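Long-range contacts in lactococcus lactis MG1363 DpsA (Lactococcus lactis, PDB 1ZS3), which probably binds DNA and helps protect it against oxidative stress, as a member of the Dps family that assembles into a shell of twelve subunits: residues F122-I133 against V148-I159; D111-I119 against L162-F173. All coordinates share one frame; numbering follows the deposited sequence.

Contact 1: residues F122-I133 against V148-I159; sequences FQAQNMFITRAI and VVELYGYNLQVI
Val148 opens the interface by setting CG1 against Ile129, 4.0 Å from its CG2, while Val149 turns CG2 to the CG2 of Ile133. Leu151 meets the other end of Ile129: the CD1 methyl reaches Leu151 CG at 3.9 Å, the two side chains crossing at about a right angle. Tyr152 lies among Asn126, Ile129, Thr130 and Ile133, its CB 3.8 Å from Ile129 CG2, and its hydroxyl bonds to Glu82 of a second subunit. Such knobs-into-holes packing joins the last two helices of the ferritin-like four-helix bundle, 111-138 and 142-165, whose segments here run antiparallel at 154° with axes 9.5 Å apart. Asn155 is a polar knob, as is Asn126 across from it. Asn155 ND2 donates to Asn126 OD1 at 3.3 Å, approaching from above the carbonyl plane, with the two amide planes 27° apart. The Asn155 amide also meets the Phe122 ring at its edge, OD1 3.5 Å from CE2, the planes nearly perpendicular. Val158 then lays CG1 over the centre of one face of that ring; Gln125 NE2, hydrogen-bonded to Glu41 and Glu68, lies above the opposite face, toward its rim. Finally, Ile159 brings CG1 within 3.8 Å of Phe122 CB.

Contact 2: residues D111-I119 against L162-F173; sequences DEDLLESFI and LAGDLGKSVADF
The side chains of Ile119 and Phe173, the last modelled residue, cross at about a right angle. The CD1 methyl of Ile119 stands over one ring face in a CH-pi contact, 4.0 Å from the centroid of Phe173 and 20° off the normal. Two torsions put it there: CG1 is anti to the carbonyl carbon (chi1 -70°), and the extended chi2 carries CD1 outward, while CG2 touches the ring at CG and CD2. The same CD1 meets Leu166 CD1 tip to tip at 3.9 Å, and the Ile119 and Leu162 side chains slide past each other in opposite directions, CG1 of the first against CB of the second.

In Glu116, CG instead lies opposite the backbone N (chi1 -151°). This brings Glu116 CG to the edge of the Phe173 ring, 3.8 Å from Phe173 CE2, and the extended chain points toward Lys168; Glu116 OE1, 4.5 Å from Lys168 NZ, remains beyond a salt bridge. Leu115 rests its CG on Leu162 CD2 at 3.8 Å and its CB on both methyls of Leu166, whose CD2 also reaches Glu112 CA at 3.6 Å. Leu166 stands where helix 142-165 ends in a Schellman motif, with Gly167 at positive phi as C-prime and Lys168 N bonded to Ala163 O at 2.9 Å.

Cohesion between these segments is therefore essentially apolar, with the Glu116-Lys168 pair probably adding a modest electrostatic attraction at the rim.

In the fold
Both contacts join helix 111-138 to helix 142-165; along the chain, the segments of contact 1 fall between those of contact 2. The centre of contact 1 is about 9 Å from the centre of the chain, where helix packs on helix and a pair of amides sits among apolar and aromatic side chains. Contact 2, its centre about 19 Å from that of the chain, is partly buried: one helix meets a helix end and the C-terminal tail, with charged groups at its border. The two contact centres are about 17 Å apart, yet Ile159 packs against both Val170 and Ile119. A second subunit reaches both, adding a hydrogen bond and packing to contact 1, packing to contact 2.

Contact 1: residues F122-I133 against V148-I159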
loop_
_atom_site.group_PDB
_atom_site.type_symbol
_atom_site.label_atom_id
_atom_site.label_comp_id
_atom_site.label_asym_id
_atom_site.label_seq_id
_atom_site.Cartn_x
_atom_site.Cartn_y
_atom_site.Cartn_z
ATOM N N PHE A 122 -30.610 -19.065 -7.050
ATOM C CA PHE A 122 -29.526 -19.482 -6.133
ATOM C C PHE A 122 -29.972 -20.592 -5.223
ATOM O O PHE A 122 -29.170 -21.407 -4.829
ATOM C CB PHE A 122 -28.981 -18.296 -5.330
ATOM C CG PHE A 122 -27.897 -17.556 -6.034
ATOM C CD1 PHE A 122 -28.185 -16.502 -6.871
ATOM C CD2 PHE A 122 -26.591 -17.916 -5.874
ATOM C CE1 PHE A 122 -27.193 -15.836 -7.543
ATOM C CE2 PHE A 122 -25.586 -17.237 -6.554
ATOM C CZ PHE A 122 -25.901 -16.203 -7.391
ATOM N N GLN A 123 -31.252 -20.625 -4.879
ATOM C CA GLN A 123 -31.824 -21.687 -4.050
ATOM C C GLN A 123 -31.730 -22.926 -4.885
ATOM O O GLN A 123 -31.512 -23.999 -4.370
ATOM C CB GLN A 123 -33.299 -21.410 -3.734
ATOM C CG GLN A 123 -33.695 -21.330 -2.243
ATOM C CD GLN A 123 -34.950 -20.458 -1.951
ATOM O OE1 GLN A 123 -35.480 -20.488 -0.823
ATOM N NE2 GLN A 123 -35.395 -19.683 -2.939
ATOM N N ALA A 124 -31.863 -22.738 -6.205
ATOM C CA ALA A 124 -31.833 -23.865 -7.161
ATOM C C ALA A 124 -30.440 -24.357 -7.342
ATOM O O ALA A 124 -30.240 -25.559 -7.402
ATOM C CB ALA A 124 -32.460 -23.499 -8.515
ATOM N N GLN A 125 -29.435 -23.478 -7.390
ATOM C CA GLN A 125 -28.051 -23.944 -7.521
ATOM C C GLN A 125 -27.668 -24.842 -6.331
ATOM O O GLN A 125 -26.821 -25.743 -6.500
ATOM C CB GLN A 125 -27.011 -22.803 -7.576
ATOM C CG GLN A 125 -27.222 -21.754 -8.673
ATOM C CD GLN A 125 -26.033 -20.870 -8.828
ATOM O OE1 GLN A 125 -24.926 -21.277 -8.534
ATOM N NE2 GLN A 125 -26.255 -19.641 -9.257
ATOM N N ASN A 126 -28.315 -24.627 -5.168
ATOM C CA ASN A 126 -27.951 -25.345 -3.916
ATOM C C ASN A 126 -28.329 -26.815 -3.881
ATOM O O ASN A 126 -27.649 -27.575 -3.225
ATOM C CB ASN A 126 -28.482 -24.657 -2.647
ATOM C CG ASN A 126 -27.532 -23.535 -2.142
ATOM O OD1 ASN A 126 -26.418 -23.351 -2.655
ATOM N ND2 ASN A 126 -27.985 -22.785 -1.150
ATOM N N MET A 127 -29.413 -27.204 -4.555
ATOM C CA MET A 127 -29.813 -28.628 -4.635
ATOM C C MET A 127 -28.695 -29.482 -5.219
ATOM O O MET A 127 -28.499 -30.601 -4.759
ATOM C CB MET A 127 -31.071 -28.817 -5.514
ATOM C CG MET A 127 -32.420 -28.378 -4.890
ATOM S SD MET A 127 -33.616 -27.896 -6.208
ATOM C CE MET A 127 -34.413 -26.251 -5.517
ATOM N N PHE A 128 -27.968 -28.941 -6.196
ATOM C CA PHE A 128 -26.885 -29.629 -6.879
ATOM C C PHE A 128 -25.525 -29.559 -6.166
ATOM O O PHE A 128 -24.709 -30.473 -6.319
ATOM C CB PHE A 128 -26.737 -29.043 -8.278
ATOM C CG PHE A 128 -27.924 -29.259 -9.164
ATOM C CD1 PHE A 128 -29.105 -28.552 -8.967
ATOM C CD2 PHE A 128 -27.870 -30.193 -10.202
ATOM C CE1 PHE A 128 -30.198 -28.757 -9.789
ATOM C CE2 PHE A 128 -28.963 -30.389 -11.017
ATOM C CZ PHE A 128 -30.128 -29.667 -10.816
ATOM N N ILE A 129 -25.263 -28.437 -5.481
ATOM C CA ILE A 129 -24.000 -28.211 -4.779
ATOM C C ILE A 129 -23.974 -29.146 -3.595
ATOM O O ILE A 129 -22.992 -29.826 -3.385
ATOM C CB ILE A 129 -23.911 -26.704 -4.396
ATOM C CG1 ILE A 129 -23.478 -25.886 -5.622
ATOM C CG2 ILE A 129 -23.003 -26.477 -3.261
ATOM C CD1 ILE A 129 -23.856 -24.391 -5.596
ATOM N N THR A 130 -25.068 -29.121 -2.845
ATOM C CA THR A 130 -25.310 -30.021 -1.720
ATOM C C THR A 130 -24.877 -31.452 -2.026
ATOM O O THR A 130 -24.141 -32.065 -1.253
ATOM C CB THR A 130 -26.787 -29.925 -1.307
ATOM O OG1 THR A 130 -26.928 -28.890 -0.318
ATOM C CG2 THR A 130 -27.293 -31.159 -0.608
ATOM N N ARG A 131 -25.327 -31.949 -3.165
ATOM C CA ARG A 131 -25.047 -33.298 -3.601
ATOM C C ARG A 131 -23.578 -33.444 -3.944
ATOM O O ARG A 131 -22.967 -34.440 -3.600
ATOM C CB ARG A 131 -25.941 -33.675 -4.801
ATOM C CG ARG A 131 -27.407 -33.927 -4.414
ATOM C CD ARG A 131 -28.264 -34.615 -5.505
ATOM N NE ARG A 131 -29.204 -33.666 -6.131
ATOM C CZ ARG A 131 -29.970 -33.932 -7.201
ATOM N NH1 ARG A 131 -30.792 -32.985 -7.667
ATOM N NH2 ARG A 131 -29.902 -35.125 -7.807
ATOM N N ALA A 132 -22.995 -32.460 -4.620
ATOM C CA ALA A 132 -21.603 -32.555 -4.999
ATOM C C ALA A 132 -20.658 -32.548 -3.745
ATOM O O ALA A 132 -19.574 -33.123 -3.769
ATOM C CB ALA A 132 -21.238 -31.453 -5.941
ATOM N N ILE A 133 -21.070 -31.907 -2.650
ATOM C CA ILE A 133 -20.308 -31.940 -1.423
ATOM C C ILE A 133 -20.274 -33.349 -0.968
ATOM O O ILE A 133 -19.194 -33.869 -0.739
ATOM C CB ILE A 133 -20.924 -31.039 -0.359
ATOM C CG1 ILE A 133 -20.737 -29.581 -0.800
ATOM C CG2 ILE A 133 -20.360 -31.350 1.050
ATOM C CD1 ILE A 133 -21.552 -28.612 -0.035
ATOM N N VAL A 148 -16.108 -26.680 -2.551
ATOM C CA VAL A 148 -17.525 -26.695 -2.853
ATOM C C VAL A 148 -18.336 -26.286 -1.628
ATOM O O VAL A 148 -19.435 -25.768 -1.762
ATOM C CB VAL A 148 -17.957 -28.084 -3.369
ATOM C CG1 VAL A 148 -19.466 -28.240 -3.389
ATOM C CG2 VAL A 148 -17.455 -28.303 -4.737
ATOM N N VAL A 149 -17.770 -26.475 -0.440
ATOM C CA VAL A 149 -18.407 -26.005 0.770
ATOM C C VAL A 149 -18.365 -24.479 0.775
ATOM O O VAL A 149 -19.309 -23.792 1.169
ATOM C CB VAL A 149 -17.746 -26.598 2.036
ATOM C CG1 VAL A 149 -18.208 -25.864 3.289
ATOM C CG2 VAL A 149 -18.032 -28.106 2.167
ATOM N N GLU A 150 -17.267 -23.919 0.317
ATOM C CA GLU A 150 -17.145 -22.496 0.298
ATOM C C GLU A 150 -18.305 -21.968 -0.516
ATOM O O GLU A 150 -19.006 -21.090 -0.056
ATOM C CB GLU A 150 -15.818 -22.096 -0.297
ATOM C CG GLU A 150 -14.773 -21.640 0.723
ATOM C CD GLU A 150 -13.481 -21.248 0.027
ATOM O OE1 GLU A 150 -13.471 -20.211 -0.717
ATOM O OE2 GLU A 150 -12.509 -22.034 0.170
ATOM N N LEU A 151 -18.512 -22.532 -1.707
ATOM C CA LEU A 151 -19.543 -22.082 -2.641
ATOM C C LEU A 151 -20.956 -22.178 -2.056
ATOM O O LEU A 151 -21.763 -21.247 -2.203
ATOM C CB LEU A 151 -19.444 -22.921 -3.906
ATOM C CG LEU A 151 -20.458 -22.658 -5.002
ATOM C CD1 LEU A 151 -20.570 -21.187 -5.326
ATOM C CD2 LEU A 151 -20.072 -23.428 -6.245
ATOM N N TYR A 152 -21.247 -23.295 -1.404
ATOM C CA TYR A 152 -22.486 -23.471 -0.717
ATOM C C TYR A 152 -22.770 -22.321 0.229
ATOM O O TYR A 152 -23.867 -21.777 0.212
ATOM C CB TYR A 152 -22.415 -24.767 0.055
ATOM C CG TYR A 152 -23.602 -24.995 0.926
ATOM C CD1 TYR A 152 -23.454 -25.078 2.309
ATOM C CD2 TYR A 152 -24.876 -25.065 0.380
ATOM C CE1 TYR A 152 -24.548 -25.260 3.117
ATOM C CE2 TYR A 152 -25.980 -25.227 1.183
ATOM C CZ TYR A 152 -25.793 -25.322 2.556
ATOM O OH TYR A 152 -26.822 -25.478 3.387
ATOM N N GLY A 153 -21.788 -21.934 1.048
ATOM C CA GLY A 153 -21.968 -20.889 2.040
ATOM C C GLY A 153 -22.063 -19.509 1.391
ATOM O O GLY A 153 -22.804 -18.678 1.869
ATOM N N TYR A 154 -21.324 -19.269 0.320
ATOM C CA TYR A 154 -21.443 -18.017 -0.410
ATOM C C TYR A 154 -22.840 -17.834 -1.016
ATOM O O TYR A 154 -23.418 -16.764 -0.934
ATOM C CB TYR A 154 -20.431 -17.944 -1.515
ATOM C CG TYR A 154 -20.634 -16.739 -2.400
ATOM C CD1 TYR A 154 -20.310 -15.448 -1.944
ATOM C CD2 TYR A 154 -21.162 -16.866 -3.688
ATOM C CE1 TYR A 154 -20.466 -14.342 -2.755
ATOM C CE2 TYR A 154 -21.328 -15.758 -4.504
ATOM C CZ TYR A 154 -20.989 -14.500 -4.019
ATOM O OH TYR A 154 -21.172 -13.415 -4.810
ATOM N N ASN A 155 -23.396 -18.896 -1.596
ATOM C CA ASN A 155 -24.756 -18.886 -2.142
ATOM C C ASN A 155 -25.771 -18.550 -1.017
ATOM O O ASN A 155 -26.617 -17.721 -1.204
ATOM C CB ASN A 155 -25.087 -20.248 -2.809
ATOM C CG ASN A 155 -24.534 -20.359 -4.306
ATOM O OD1 ASN A 155 -23.692 -19.582 -4.703
ATOM N ND2 ASN A 155 -25.047 -21.390 -4.924
ATOM N N LEU A 156 -25.668 -19.174 0.136
ATOM C CA LEU A 156 -26.593 -18.909 1.257
ATOM C C LEU A 156 -26.580 -17.448 1.693
ATOM O O LEU A 156 -27.596 -16.894 2.112
ATOM C CB LEU A 156 -26.209 -19.737 2.473
ATOM C CG LEU A 156 -27.208 -20.799 2.877
ATOM C CD1 LEU A 156 -27.820 -21.403 1.670
ATOM C CD2 LEU A 156 -26.513 -21.853 3.758
ATOM N N GLN A 157 -25.413 -16.825 1.594
ATOM C CA GLN A 157 -25.182 -15.461 1.987
ATOM C C GLN A 157 -25.816 -14.567 0.982
ATOM O O GLN A 157 -26.568 -13.681 1.368
ATOM C CB GLN A 157 -23.684 -15.252 2.005
ATOM C CG GLN A 157 -23.147 -13.990 2.545
ATOM C CD GLN A 157 -21.674 -13.849 2.164
ATOM O OE1 GLN A 157 -20.901 -14.823 2.247
ATOM N NE2 GLN A 157 -21.297 -12.683 1.683
ATOM N N VAL A 158 -25.572 -14.815 -0.306
ATOM C CA VAL A 158 -26.197 -13.996 -1.326
ATOM C C VAL A 158 -27.721 -14.005 -1.214
ATOM O O VAL A 158 -28.348 -12.967 -1.481
ATOM C CB VAL A 158 -25.820 -14.434 -2.748
ATOM C CG1 VAL A 158 -26.702 -13.749 -3.762
ATOM C CG2 VAL A 158 -24.347 -14.142 -3.034
ATOM N N ILE A 159 -28.311 -15.155 -0.858
ATOM C CA ILE A 159 -29.761 -15.300 -0.791
ATOM C C ILE A 159 -30.283 -14.405 0.291
ATOM O O ILE A 159 -31.384 -13.864 0.143
ATOM C CB ILE A 159 -30.192 -16.785 -0.495
ATOM C CG1 ILE A 159 -29.991 -17.678 -1.726
ATOM C CG2 ILE A 159 -31.683 -16.887 -0.031
ATOM C CD1 ILE A 159 -29.764 -19.146 -1.379
#

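Contact 2: residues D111-I119 against L162-F173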
loop_
_atom_site.group_PDB
_atom_site.type_symbol
_atom_site.label_atom_id
_atom_site.label_comp_id
_atom_site.label_asym_id
_atom_site.label_seq_id
_atom_site.Cartn_x
_atom_site.Cartn_y
_atom_site.Cartn_z
ATOM N N ASP A 111 -36.361 -3.852 -10.701
ATOM C CA ASP A 111 -35.286 -4.213 -9.805
ATOM C C ASP A 111 -35.729 -5.201 -8.764
ATOM O O ASP A 111 -35.013 -6.147 -8.489
ATOM C CB ASP A 111 -34.668 -2.967 -9.160
ATOM C CG ASP A 111 -33.942 -2.110 -10.158
ATOM O OD1 ASP A 111 -33.419 -1.061 -9.735
ATOM O OD2 ASP A 111 -33.867 -2.399 -11.373
ATOM N N GLU A 112 -36.900 -4.987 -8.165
ATOM C CA GLU A 112 -37.435 -5.916 -7.181
ATOM C C GLU A 112 -37.596 -7.301 -7.796
ATOM O O GLU A 112 -37.319 -8.327 -7.164
ATOM C CB GLU A 112 -38.758 -5.412 -6.584
ATOM C CG GLU A 112 -38.661 -4.045 -5.852
ATOM C CD GLU A 112 -38.482 -2.769 -6.755
ATOM O OE1 GLU A 112 -37.564 -1.942 -6.465
ATOM O OE2 GLU A 112 -39.227 -2.558 -7.750
ATOM N N ASP A 113 -38.005 -7.364 -9.070
ATOM C CA ASP A 113 -38.243 -8.658 -9.719
ATOM C C ASP A 113 -36.937 -9.334 -10.153
ATOM O O ASP A 113 -36.852 -10.546 -10.104
ATOM C CB ASP A 113 -39.196 -8.550 -10.937
ATOM C CG ASP A 113 -40.670 -8.170 -10.538
ATOM O OD1 ASP A 113 -41.181 -8.742 -9.549
ATOM O OD2 ASP A 113 -41.369 -7.333 -11.148
ATOM N N LEU A 114 -35.939 -8.579 -10.598
ATOM C CA LEU A 114 -34.648 -9.202 -10.908
ATOM C C LEU A 114 -34.095 -9.883 -9.676
ATOM O O LEU A 114 -33.636 -11.005 -9.740
ATOM C CB LEU A 114 -33.675 -8.141 -11.403
ATOM C CG LEU A 114 -34.023 -7.601 -12.797
ATOM C CD1 LEU A 114 -33.505 -6.206 -12.912
ATOM C CD2 LEU A 114 -33.396 -8.488 -13.863
ATOM N N LEU A 115 -34.160 -9.201 -8.535
ATOM C CA LEU A 115 -33.583 -9.736 -7.298
ATOM C C LEU A 115 -34.263 -10.999 -6.918
ATOM O O LEU A 115 -33.606 -11.983 -6.579
ATOM C CB LEU A 115 -33.683 -8.732 -6.165
ATOM C CG LEU A 115 -32.353 -7.992 -5.970
ATOM C CD1 LEU A 115 -31.915 -7.232 -7.199
ATOM C CD2 LEU A 115 -32.442 -7.070 -4.806
ATOM N N GLU A 116 -35.583 -10.986 -7.009
ATOM C CA GLU A 116 -36.400 -12.146 -6.671
ATOM C C GLU A 116 -36.097 -13.379 -7.552
ATOM O O GLU A 116 -36.107 -14.507 -7.072
ATOM C CB GLU A 116 -37.858 -11.749 -6.762
ATOM C CG GLU A 116 -38.754 -12.537 -5.821
ATOM C CD GLU A 116 -40.062 -11.828 -5.562
ATOM O OE1 GLU A 116 -40.185 -11.144 -4.498
ATOM O OE2 GLU A 116 -40.935 -11.932 -6.459
ATOM N N SER A 117 -35.783 -13.153 -8.815
ATOM C CA SER A 117 -35.401 -14.216 -9.711
ATOM C C SER A 117 -34.059 -14.812 -9.346
ATOM O O SER A 117 -33.841 -16.010 -9.584
ATOM C CB SER A 117 -35.370 -13.700 -11.126
ATOM O OG SER A 117 -34.119 -13.133 -11.435
ATOM N N PHE A 118 -33.173 -14.005 -8.751
ATOM C CA PHE A 118 -31.872 -14.503 -8.345
ATOM C C PHE A 118 -31.947 -15.252 -7.053
ATOM O O PHE A 118 -31.122 -16.118 -6.851
ATOM C CB PHE A 118 -30.864 -13.372 -8.265
ATOM C CG PHE A 118 -30.421 -12.886 -9.602
ATOM C CD1 PHE A 118 -29.870 -13.743 -10.513
ATOM C CD2 PHE A 118 -30.596 -11.578 -9.961
ATOM C CE1 PHE A 118 -29.460 -13.285 -11.755
ATOM C CE2 PHE A 118 -30.202 -11.118 -11.195
ATOM C CZ PHE A 118 -29.643 -11.972 -12.096
ATOM N N ILE A 119 -32.950 -14.973 -6.230
ATOM C CA ILE A 119 -33.048 -15.687 -4.942
ATOM C C ILE A 119 -33.411 -17.103 -5.264
ATOM O O ILE A 119 -32.853 -18.029 -4.692
ATOM C CB ILE A 119 -34.111 -15.082 -3.997
ATOM C CG1 ILE A 119 -33.625 -13.723 -3.489
ATOM C CG2 ILE A 119 -34.384 -16.007 -2.818
ATOM C CD1 ILE A 119 -34.696 -12.870 -2.937
ATOM N N LEU A 162 -29.780 -10.464 -0.800
ATOM C CA LEU A 162 -30.881 -10.129 -1.722
ATOM C C LEU A 162 -32.254 -10.153 -1.018
ATOM O O LEU A 162 -33.072 -9.262 -1.236
ATOM C CB LEU A 162 -30.848 -11.036 -2.941
ATOM C CG LEU A 162 -29.556 -11.067 -3.773
ATOM C CD1 LEU A 162 -29.602 -12.193 -4.796
ATOM C CD2 LEU A 162 -29.332 -9.755 -4.500
ATOM N N ALA A 163 -32.522 -11.138 -0.161
ATOM C CA ALA A 163 -33.760 -11.163 0.558
ATOM C C ALA A 163 -33.872 -9.917 1.456
ATOM O O ALA A 163 -34.891 -9.258 1.421
ATOM C CB ALA A 163 -33.878 -12.401 1.354
ATOM N N GLY A 164 -32.818 -9.563 2.204
ATOM C CA GLY A 164 -32.817 -8.344 3.013
ATOM C C GLY A 164 -33.009 -7.052 2.204
ATOM O O GLY A 164 -33.579 -6.045 2.651
ATOM N N ASP A 165 -32.467 -7.028 0.996
ATOM C CA ASP A 165 -32.495 -5.842 0.151
ATOM C C ASP A 165 -33.898 -5.608 -0.379
ATOM O O ASP A 165 -34.177 -4.533 -0.855
ATOM C CB ASP A 165 -31.526 -5.999 -1.028
ATOM C CG ASP A 165 -31.039 -4.697 -1.572
ATOM O OD1 ASP A 165 -30.956 -3.758 -0.771
ATOM O OD2 ASP A 165 -30.729 -4.519 -2.771
ATOM N N LEU A 166 -34.754 -6.627 -0.351
ATOM C CA LEU A 166 -36.164 -6.497 -0.757
ATOM C C LEU A 166 -37.048 -6.359 0.492
ATOM O O LEU A 166 -38.271 -6.368 0.403
ATOM C CB LEU A 166 -36.610 -7.767 -1.547
ATOM C CG LEU A 166 -35.941 -8.061 -2.905
ATOM C CD1 LEU A 166 -36.352 -9.411 -3.413
ATOM C CD2 LEU A 166 -36.306 -7.001 -3.917
ATOM N N GLY A 167 -36.425 -6.198 1.658
ATOM C CA GLY A 167 -37.128 -5.917 2.895
ATOM C C GLY A 167 -37.561 -7.191 3.590
ATOM O O GLY A 167 -38.232 -7.156 4.600
ATOM N N LYS A 168 -37.186 -8.320 3.014
ATOM C CA LYS A 168 -37.652 -9.646 3.461
ATOM C C LYS A 168 -36.606 -10.376 4.310
ATOM O O LYS A 168 -35.409 -10.189 4.170
ATOM C CB LYS A 168 -38.022 -10.549 2.257
ATOM C CG LYS A 168 -38.976 -9.903 1.197
ATOM C CD LYS A 168 -40.173 -10.824 0.779
ATOM C CE LYS A 168 -40.762 -10.490 -0.604
ATOM N NZ LYS A 168 -41.193 -9.054 -0.677
ATOM N N SER A 169 -37.119 -11.222 5.205
ATOM C CA SER A 169 -36.338 -12.259 5.873
ATOM C C SER A 169 -36.045 -13.359 4.868
ATOM O O SER A 169 -36.793 -13.567 3.919
ATOM C CB SER A 169 -37.101 -12.839 7.075
ATOM O OG SER A 169 -36.540 -12.336 8.276
ATOM N N VAL A 170 -34.992 -14.120 5.132
ATOM C CA VAL A 170 -34.712 -15.286 4.312
ATOM C C VAL A 170 -35.926 -16.247 4.484
ATOM O O VAL A 170 -36.455 -16.761 3.492
ATOM C CB VAL A 170 -33.299 -15.919 4.647
ATOM C CG1 VAL A 170 -33.391 -17.060 5.724
ATOM C CG2 VAL A 170 -32.665 -16.438 3.391
ATOM N N ALA A 171 -36.432 -16.339 5.735
ATOM C CA ALA A 171 -37.544 -17.233 6.118
ATOM C C ALA A 171 -38.793 -17.086 5.221
ATOM O O ALA A 171 -39.505 -18.088 4.996
ATOM C CB ALA A 171 -37.933 -17.023 7.605
ATOM N N ASP A 172 -39.101 -15.838 4.794
ATOM C CA ASP A 172 -40.140 -15.691 3.731
ATOM C C ASP A 172 -39.962 -16.705 2.588
ATOM O O ASP A 172 -40.643 -17.724 2.532
ATOM C CB ASP A 172 -40.286 -14.292 3.189
ATOM C CG ASP A 172 -40.448 -13.258 4.326
ATOM O OD1 ASP A 172 -40.771 -13.616 5.496
ATOM O OD2 ASP A 172 -40.284 -12.032 4.139
ATOM N N PHE A 173 -39.019 -16.446 1.696
ATOM C CA PHE A 173 -38.518 -17.574 0.853
ATOM C C PHE A 173 -38.046 -18.737 1.741
ATOM O O PHE A 173 -38.339 -19.896 1.389
ATOM C CB PHE A 173 -37.368 -17.121 -0.075
ATOM C CG PHE A 173 -37.590 -15.687 -0.598
ATOM C CD1 PHE A 173 -37.441 -14.556 0.234
ATOM C CD2 PHE A 173 -38.107 -15.486 -1.879
ATOM C CE1 PHE A 173 -37.739 -13.281 -0.285
ATOM C CE2 PHE A 173 -38.399 -14.215 -2.378
ATOM C CZ PHE A 173 -38.217 -13.120 -1.590
#